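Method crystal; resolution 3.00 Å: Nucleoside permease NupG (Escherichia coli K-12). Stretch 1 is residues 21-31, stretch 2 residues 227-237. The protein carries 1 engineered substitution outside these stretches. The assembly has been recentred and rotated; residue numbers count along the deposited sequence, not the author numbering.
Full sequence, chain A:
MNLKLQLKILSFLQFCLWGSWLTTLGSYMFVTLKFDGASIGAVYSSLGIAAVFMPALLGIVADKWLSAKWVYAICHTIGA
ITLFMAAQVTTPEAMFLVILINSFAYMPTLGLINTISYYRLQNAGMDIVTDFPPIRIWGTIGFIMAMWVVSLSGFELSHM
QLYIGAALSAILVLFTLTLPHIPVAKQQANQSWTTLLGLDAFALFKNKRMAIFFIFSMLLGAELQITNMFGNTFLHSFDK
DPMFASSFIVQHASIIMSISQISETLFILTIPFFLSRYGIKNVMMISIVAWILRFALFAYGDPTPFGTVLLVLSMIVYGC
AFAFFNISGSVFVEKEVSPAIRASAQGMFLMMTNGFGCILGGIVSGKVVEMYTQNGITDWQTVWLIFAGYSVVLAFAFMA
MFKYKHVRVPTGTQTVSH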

ATOM      1  N   TRP A  21      -0.989  -8.919  -8.527  1.00 55.09           N
ATOM      2  CA  TRP A  21       0.197  -9.558  -7.976  1.00 55.49           C
ATOM      3  C   TRP A  21       0.613  -9.033  -6.609  1.00 55.97           C
ATOM      4  O   TRP A  21       1.401  -9.691  -5.924  1.00 55.67           O
ATOM      5  CB  TRP A  21       1.356  -9.381  -8.957  1.00 55.55           C
ATOM      6  CG  TRP A  21       1.861  -7.960  -9.097  1.00 55.40           C
ATOM      7  CD1 TRP A  21       1.562  -7.060 -10.093  1.00 55.09           C
ATOM      8  CD2 TRP A  21       2.786  -7.298  -8.226  1.00 55.49           C
ATOM      9  NE1 TRP A  21       2.240  -5.876  -9.877  1.00 55.10           N
ATOM     10  CE2 TRP A  21       3.001  -6.004  -8.741  1.00 55.38           C
ATOM     11  CE3 TRP A  21       3.459  -7.682  -7.061  1.00 55.44           C
ATOM     12  CZ2 TRP A  21       3.856  -5.104  -8.132  1.00 55.71           C
ATOM     13  CZ3 TRP A  21       4.286  -6.798  -6.471  1.00 55.89           C
ATOM     14  CH2 TRP A  21       4.485  -5.519  -7.002  1.00 56.10           C
ATOM     15  N   LEU A  22       0.110  -7.872  -6.198  1.00 55.77           N
ATOM     16  CA  LEU A  22       0.660  -7.192  -5.034  1.00 56.21           C
ATOM     17  C   LEU A  22       0.652  -8.095  -3.800  1.00 56.91           C
ATOM     18  O   LEU A  22       1.694  -8.307  -3.179  1.00 61.26           O
ATOM     19  CB  LEU A  22      -0.125  -5.896  -4.778  1.00 56.46           C
ATOM     20  CG  LEU A  22       0.349  -4.801  -3.796  1.00 55.91           C
ATOM     21  CD1 LEU A  22      -0.126  -5.101  -2.418  1.00 56.18           C
ATOM     22  CD2 LEU A  22       1.857  -4.696  -3.799  1.00 55.56           C
ATOM     23  N   THR A  23      -0.508  -8.652  -3.436  1.00 56.44           N
ATOM     24  CA  THR A  23      -0.659  -9.397  -2.188  1.00 56.02           C
ATOM     25  C   THR A  23      -0.187 -10.837  -2.273  1.00 56.13           C
ATOM     26  O   THR A  23       0.182 -11.431  -1.252  1.00 56.93           O
ATOM     27  CB  THR A  23      -2.127  -9.391  -1.755  1.00 56.10           C
ATOM     28  OG1 THR A  23      -2.900 -10.199  -2.664  1.00 55.08           O
ATOM     29  CG2 THR A  23      -2.668  -7.952  -1.674  1.00 56.00           C
ATOM     30  N   THR A  24      -0.196 -11.410  -3.455  1.00 56.61           N
ATOM     31  CA  THR A  24       0.138 -12.797  -3.669  1.00 56.22           C
ATOM     32  C   THR A  24       1.626 -13.031  -3.897  1.00 56.02           C
ATOM     33  O   THR A  24       2.113 -14.120  -3.582  1.00 55.37           O
ATOM     34  CB  THR A  24      -0.689 -13.262  -4.858  1.00 56.00           C
ATOM     35  OG1 THR A  24      -0.341 -12.432  -5.964  1.00 56.22           O
ATOM     36  CG2 THR A  24      -2.173 -13.090  -4.566  1.00 56.37           C
ATOM     37  N   LEU A  25       2.356 -12.010  -4.365  1.00 55.75           N
ATOM     38  CA  LEU A  25       3.751 -12.172  -4.775  1.00 56.01           C
ATOM     39  C   LEU A  25       4.626 -12.738  -3.655  1.00 56.66           C
ATOM     40  O   LEU A  25       5.603 -13.449  -3.912  1.00 57.18           O
ATOM     41  CB  LEU A  25       4.310 -10.835  -5.250  1.00 55.92           C
ATOM     42  CG  LEU A  25       5.722 -10.927  -5.847  1.00 56.30           C
ATOM     43  CD1 LEU A  25       5.842 -11.869  -7.058  1.00 57.45           C
ATOM     44  CD2 LEU A  25       6.374  -9.566  -6.100  1.00 56.75           C
ATOM     45  N   GLY A  26       4.312 -12.427  -2.407  1.00 56.90           N
ATOM     46  CA  GLY A  26       5.041 -13.054  -1.323  1.00 56.80           C
ATOM     47  C   GLY A  26       4.917 -14.556  -1.362  1.00 56.37           C
ATOM     48  O   GLY A  26       5.915 -15.265  -1.314  1.00 57.40           O
ATOM     49  N   SER A  27       3.675 -15.038  -1.470  1.00 56.53           N
ATOM     50  CA  SER A  27       3.394 -16.498  -1.518  1.00 56.63           C
ATOM     51  C   SER A  27       4.119 -17.137  -2.709  1.00 57.14           C
ATOM     52  O   SER A  27       4.751 -18.195  -2.516  1.00 57.19           O
ATOM     53  CB  SER A  27       1.910 -16.760  -1.573  1.00 56.61           C
ATOM     54  OG  SER A  27       1.342 -16.723  -0.272  1.00 57.11           O
ATOM     55  N   TYR A  28       4.026 -16.515  -3.889  1.00 57.12           N
ATOM     56  CA  TYR A  28       4.666 -17.038  -5.090  1.00 57.53           C
ATOM     57  C   TYR A  28       6.178 -17.090  -4.919  1.00 58.29           C
ATOM     58  O   TYR A  28       6.833 -18.016  -5.417  1.00 58.36           O
ATOM     59  CB  TYR A  28       4.249 -16.196  -6.300  1.00 57.58           C
ATOM     60  CG  TYR A  28       5.135 -16.299  -7.519  1.00 58.52           C
ATOM     61  CD1 TYR A  28       5.043 -17.381  -8.420  1.00 58.74           C
ATOM     62  CD2 TYR A  28       6.059 -15.298  -7.780  1.00 59.19           C
ATOM     63  CE1 TYR A  28       5.878 -17.454  -9.562  1.00 58.92           C
ATOM     64  CE2 TYR A  28       6.880 -15.354  -8.893  1.00 66.87           C
ATOM     65  CZ  TYR A  28       6.796 -16.422  -9.792  1.00 60.46           C
ATOM     66  OH  TYR A  28       7.660 -16.393 -10.881  1.00 59.32           O
ATOM     67  N   MET A  29       6.751 -16.130  -4.185  1.00 57.38           N
ATOM     68  CA  MET A  29       8.170 -16.234  -3.873  1.00 57.98           C
ATOM     69  C   MET A  29       8.443 -17.362  -2.888  1.00 58.76           C
ATOM     70  O   MET A  29       9.455 -18.059  -3.004  1.00 58.87           O
ATOM     71  CB  MET A  29       8.679 -14.911  -3.324  1.00 57.78           C
ATOM     72  CG  MET A  29       8.639 -13.842  -4.361  1.00 57.37           C
ATOM     73  SD  MET A  29       9.535 -12.370  -3.955  1.00 56.21           S
ATOM     74  CE  MET A  29       8.191 -11.411  -3.216  1.00 56.94           C
ATOM     75  N   PHE A  30       7.550 -17.583  -1.931  1.00 57.33           N
ATOM     76  CA  PHE A  30       7.833 -18.563  -0.888  1.00 57.93           C
ATOM     77  C   PHE A  30       7.426 -19.976  -1.290  1.00 57.80           C
ATOM     78  O   PHE A  30       8.266 -20.880  -1.325  1.00 57.91           O
ATOM     79  CB  PHE A  30       7.140 -18.149   0.410  1.00 57.39           C
ATOM     80  CG  PHE A  30       7.375 -19.082   1.550  1.00 56.78           C
ATOM     81  CD1 PHE A  30       8.544 -19.018   2.281  1.00 57.00           C
ATOM     82  CD2 PHE A  30       6.434 -20.047   1.873  1.00 56.33           C
ATOM     83  CE1 PHE A  30       8.759 -19.868   3.345  1.00 57.71           C
ATOM     84  CE2 PHE A  30       6.639 -20.896   2.948  1.00 56.73           C
ATOM     85  CZ  PHE A  30       7.809 -20.810   3.680  1.00 57.96           C
ATOM     86  N   VAL A  31       6.141 -20.179  -1.585  1.00 57.56           N
ATOM     87  CA  VAL A  31       5.651 -21.522  -1.871  1.00 57.47           C
ATOM     88  C   VAL A  31       6.240 -22.052  -3.173  1.00 58.42           C
ATOM     89  O   VAL A  31       6.757 -23.176  -3.225  1.00 58.46           O
ATOM     90  CB  VAL A  31       4.115 -21.532  -1.898  1.00 57.28           C
ATOM     91  CG1 VAL A  31       3.607 -22.725  -2.697  1.00 58.22           C
ATOM     92  CG2 VAL A  31       3.564 -21.572  -0.494  1.00 57.03           C
ATOM     93  N   THR A 227       0.742  -7.522   6.967  1.00 60.48           N
ATOM     94  CA  THR A 227      -0.424  -8.382   6.686  1.00 59.92           C
ATOM     95  C   THR A 227      -0.557  -8.551   5.168  1.00 59.38           C
ATOM     96  O   THR A 227      -0.800  -9.661   4.716  1.00 59.09           O
ATOM     97  CB  THR A 227      -1.619  -7.692   7.334  1.00 59.48           C
ATOM     98  OG1 THR A 227      -2.831  -8.134   6.741  1.00 62.79           O
ATOM     99  CG2 THR A 227      -1.521  -6.194   7.177  1.00 58.73           C
ATOM    100  N   ASN A 228      -0.325  -7.482   4.411  1.00 59.64           N
ATOM    101  CA  ASN A 228      -0.430  -7.498   2.934  1.00 60.11           C
ATOM    102  C   ASN A 228       0.786  -8.185   2.327  1.00 60.02           C
ATOM    103  O   ASN A 228       0.709  -8.551   1.175  1.00 58.84           O
ATOM    104  CB  ASN A 228      -0.564  -6.084   2.377  1.00 60.23           C
ATOM    105  CG  ASN A 228      -1.885  -5.443   2.721  1.00 61.03           C
ATOM    106  OD1 ASN A 228      -2.852  -6.131   3.008  1.00 59.66           O
ATOM    107  ND2 ASN A 228      -1.934  -4.127   2.695  1.00 65.37           N
ATOM    108  N   MET A 229       1.878  -8.312   3.067  1.00 59.62           N
ATOM    109  CA  MET A 229       3.061  -8.991   2.502  1.00 59.77           C
ATOM    110  C   MET A 229       2.986 -10.485   2.796  1.00 59.81           C
ATOM    111  O   MET A 229       3.317 -11.252   1.931  1.00 59.58           O
ATOM    112  CB  MET A 229       4.355  -8.465   3.117  1.00 60.52           C
ATOM    113  CG  MET A 229       4.676  -7.042   2.775  1.00 61.42           C
ATOM    114  SD  MET A 229       6.251  -6.543   3.469  1.00 71.09           S
ATOM    115  CE  MET A 229       5.767  -6.328   5.176  1.00 60.63           C
ATOM    116  N   PHE A 230       2.500 -10.891   3.957  1.00 59.83           N
ATOM    117  CA  PHE A 230       2.592 -12.316   4.223  1.00 59.81           C
ATOM    118  C   PHE A 230       1.281 -12.966   4.616  1.00 59.25           C
ATOM    119  O   PHE A 230       1.305 -14.113   5.054  1.00 59.03           O
ATOM    120  CB  PHE A 230       3.623 -12.618   5.321  1.00 63.65           C
ATOM    121  CG  PHE A 230       5.010 -12.143   5.005  1.00 61.10           C
ATOM    122  CD1 PHE A 230       5.885 -12.953   4.293  1.00 60.83           C
ATOM    123  CD2 PHE A 230       5.456 -10.913   5.470  1.00 60.75           C
ATOM    124  CE1 PHE A 230       7.163 -12.517   4.011  1.00 64.63           C
ATOM    125  CE2 PHE A 230       6.728 -10.470   5.192  1.00 60.92           C
ATOM    126  CZ  PHE A 230       7.581 -11.262   4.458  1.00 61.32           C
ATOM    127  N   GLY A 231       0.144 -12.290   4.498  1.00 58.98           N
ATOM    128  CA  GLY A 231      -1.089 -12.893   4.965  1.00 58.85           C
ATOM    129  C   GLY A 231      -1.532 -14.001   4.041  1.00 58.75           C
ATOM    130  O   GLY A 231      -2.057 -15.031   4.476  1.00 58.47           O
ATOM    131  N   ASN A 232      -1.286 -13.820   2.752  1.00 58.45           N
ATOM    132  CA  ASN A 232      -1.608 -14.862   1.803  1.00 58.62           C
ATOM    133  C   ASN A 232      -0.687 -16.063   2.020  1.00 58.94           C
ATOM    134  O   ASN A 232      -1.122 -17.219   1.915  1.00 59.19           O
ATOM    135  CB  ASN A 232      -1.480 -14.294   0.393  1.00 58.08           C
ATOM    136  CG  ASN A 232      -1.720 -15.318  -0.664  1.00 58.19           C
ATOM    137  OD1 ASN A 232      -0.845 -16.108  -1.016  1.00 57.91           O
ATOM    138  ND2 ASN A 232      -2.930 -15.291  -1.215  1.00 58.81           N
ATOM    139  N   THR A 233       0.591 -15.803   2.357  1.00 58.23           N
ATOM    140  CA  THR A 233       1.525 -16.890   2.664  1.00 58.18           C
ATOM    141  C   THR A 233       1.154 -17.590   3.956  1.00 58.54           C
ATOM    142  O   THR A 233       1.308 -18.808   4.066  1.00 59.62           O
ATOM    143  CB  THR A 233       2.964 -16.374   2.740  1.00 57.62           C
ATOM    144  OG1 THR A 233       3.243 -15.530   1.612  1.00 57.18           O
ATOM    145  CG2 THR A 233       3.943 -17.523   2.746  1.00 57.07           C
ATOM    146  N   PHE A 234       0.633 -16.844   4.924  1.00 59.44           N
ATOM    147  CA  PHE A 234       0.184 -17.445   6.170  1.00 59.42           C
ATOM    148  C   PHE A 234      -1.059 -18.301   5.950  1.00 59.02           C
ATOM    149  O   PHE A 234      -1.201 -19.362   6.566  1.00 60.09           O
ATOM    150  CB  PHE A 234      -0.031 -16.345   7.216  1.00 58.12           C
ATOM    151  CG  PHE A 234      -1.026 -16.693   8.285  1.00 58.08           C
ATOM    152  CD1 PHE A 234      -0.735 -17.668   9.229  1.00 58.36           C
ATOM    153  CD2 PHE A 234      -2.276 -16.099   8.313  1.00 57.69           C
ATOM    154  CE1 PHE A 234      -1.657 -18.010  10.212  1.00 58.27           C
ATOM    155  CE2 PHE A 234      -3.203 -16.429   9.300  1.00 57.30           C
ATOM    156  CZ  PHE A 234      -2.897 -17.387  10.244  1.00 57.80           C
ATOM    157  N   LEU A 235      -1.949 -17.885   5.053  1.00 59.20           N
ATOM    158  CA  LEU A 235      -3.124 -18.709   4.781  1.00 60.06           C
ATOM    159  C   LEU A 235      -2.776 -19.935   3.945  1.00 61.41           C
ATOM    160  O   LEU A 235      -3.356 -21.013   4.138  1.00 62.15           O
ATOM    161  CB  LEU A 235      -4.198 -17.884   4.086  1.00 59.46           C
ATOM    162  CG  LEU A 235      -4.831 -16.824   4.965  1.00 58.69           C
ATOM    163  CD1 LEU A 235      -5.904 -16.128   4.180  1.00 59.19           C
ATOM    164  CD2 LEU A 235      -5.434 -17.521   6.139  1.00 59.00           C
ATOM    165  N   HIS A 236      -1.824 -19.796   3.031  1.00 60.82           N
ATOM    166  CA  HIS A 236      -1.336 -20.950   2.305  1.00 61.68           C
ATOM    167  C   HIS A 236      -0.455 -21.850   3.172  1.00 62.89           C
ATOM    168  O   HIS A 236      -0.270 -23.017   2.835  1.00 64.32           O
ATOM    169  CB  HIS A 236      -0.624 -20.443   1.052  1.00 61.45           C
ATOM    170  CG  HIS A 236      -1.556 -20.253  -0.108  1.00 64.17           C
ATOM    171  ND1 HIS A 236      -2.020 -21.303  -0.878  1.00 62.07           N
ATOM    172  CD2 HIS A 236      -2.168 -19.140  -0.583  1.00 61.06           C
ATOM    173  CE1 HIS A 236      -2.850 -20.841  -1.796  1.00 61.88           C
ATOM    174  NE2 HIS A 236      -2.956 -19.531  -1.639  1.00 63.87           N
ATOM    175  N   SER A 237       0.067 -21.344   4.292  1.00 62.40           N
ATOM    176  CA  SER A 237       0.859 -22.160   5.202  1.00 63.16           C
ATOM    177  C   SER A 237       0.145 -23.441   5.589  1.00 64.97           C
ATOM    178  O   SER A 237       0.798 -24.454   5.877  1.00 66.27           O
ATOM    179  CB  SER A 237       1.192 -21.356   6.459  1.00 62.00           C
ATOM    180  OG  SER A 237       0.254 -21.567   7.511  1.00 61.23           O
TER

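The two stretches of NupG, more than 200 residues apart in sequence, meet as a close, small-residue crossing of two helical segments, organised around a buried polar cluster of Ser 27, Asn 232 and Thr 233 and flanked by modest van der Waals packing. The helix axes approach to 7.6 Å and cross at -51°, running in broadly the same direction, and together the stretches bury 453 Å². The closest pair of CA atoms is that of Ser 27 and Thr 233, 4.6 Å apart.

Ser 27 is the hub. Its CA-to-CB bond points toward stretch 2, and with chi1 in the m well its hydroxyl reaches two side chains of the opposing helix at once. Thr 233 OG1 donates a hydrogen bond to Ser 27 OG at 2.9 Å, while Ser 27 OG in turn donates to Asn 232 OD1, so the three side chains form a short relay in which the serine hydroxyl both accepts and donates. The separation of 2.4 Å between Ser 27 OG and Asn 232 OD1 is very short for such a bond, and the amide oxygen is crowded in the model, so the position of that oxygen, and with it the detail of this bond, should be read with caution. Asn 232 ND2 is hydrogen-bonded elsewhere in the structure, so both ends of this buried amide find polar partners. The backbone nitrogen of Thr 233 also lies 2.9 Å from Ser 27 OG, but the angle is poor and it is not a hydrogen bond. This nitrogen and that of Asn 232 lack bonds to the preceding turn, which places the kink in the second helix directly at the contact.

At Gly 26 the absence of a side chain matters for the close approach. Gly 26 CA lies 4.1 Å from Met 229 O, and an ideal CB on Gly 26, which would point toward stretch 2, would stand only 2.6 Å from Met 229 O, a clash. Thr 233 OG1 packs against the glycine as well, 3.5 Å from Gly 26 C. The CA-to-CB bond of Met 229 points away, and its carbonyl oxygen is what meets the glycine.

Earlier in stretch 1, Thr 23 continues the contact largely through backbone atoms. Thr 23 CA sits 3.7 Å from Asn 228 O, and Thr 23 O rests at the same distance from Asn 232 CB. The CA-to-CB bond of Asn 228 points sideways, and its ND2 is engaged elsewhere in the structure. Thr 24, although its CA-to-CB bond points away, still brings CG2 to 4.1 Å from Asn 232 ND2.

Later in stretch 1, Phe 30 adds apolar packing: with chi1 in the t well, it brings CD2 to 3.7 Å from Thr 233 CG2, so Thr 233 contributes its methyl here and its hydroxyl to the polar cluster. Separately, His 236 is more peripheral, with CD2 4.3 Å from Ser 27 OG.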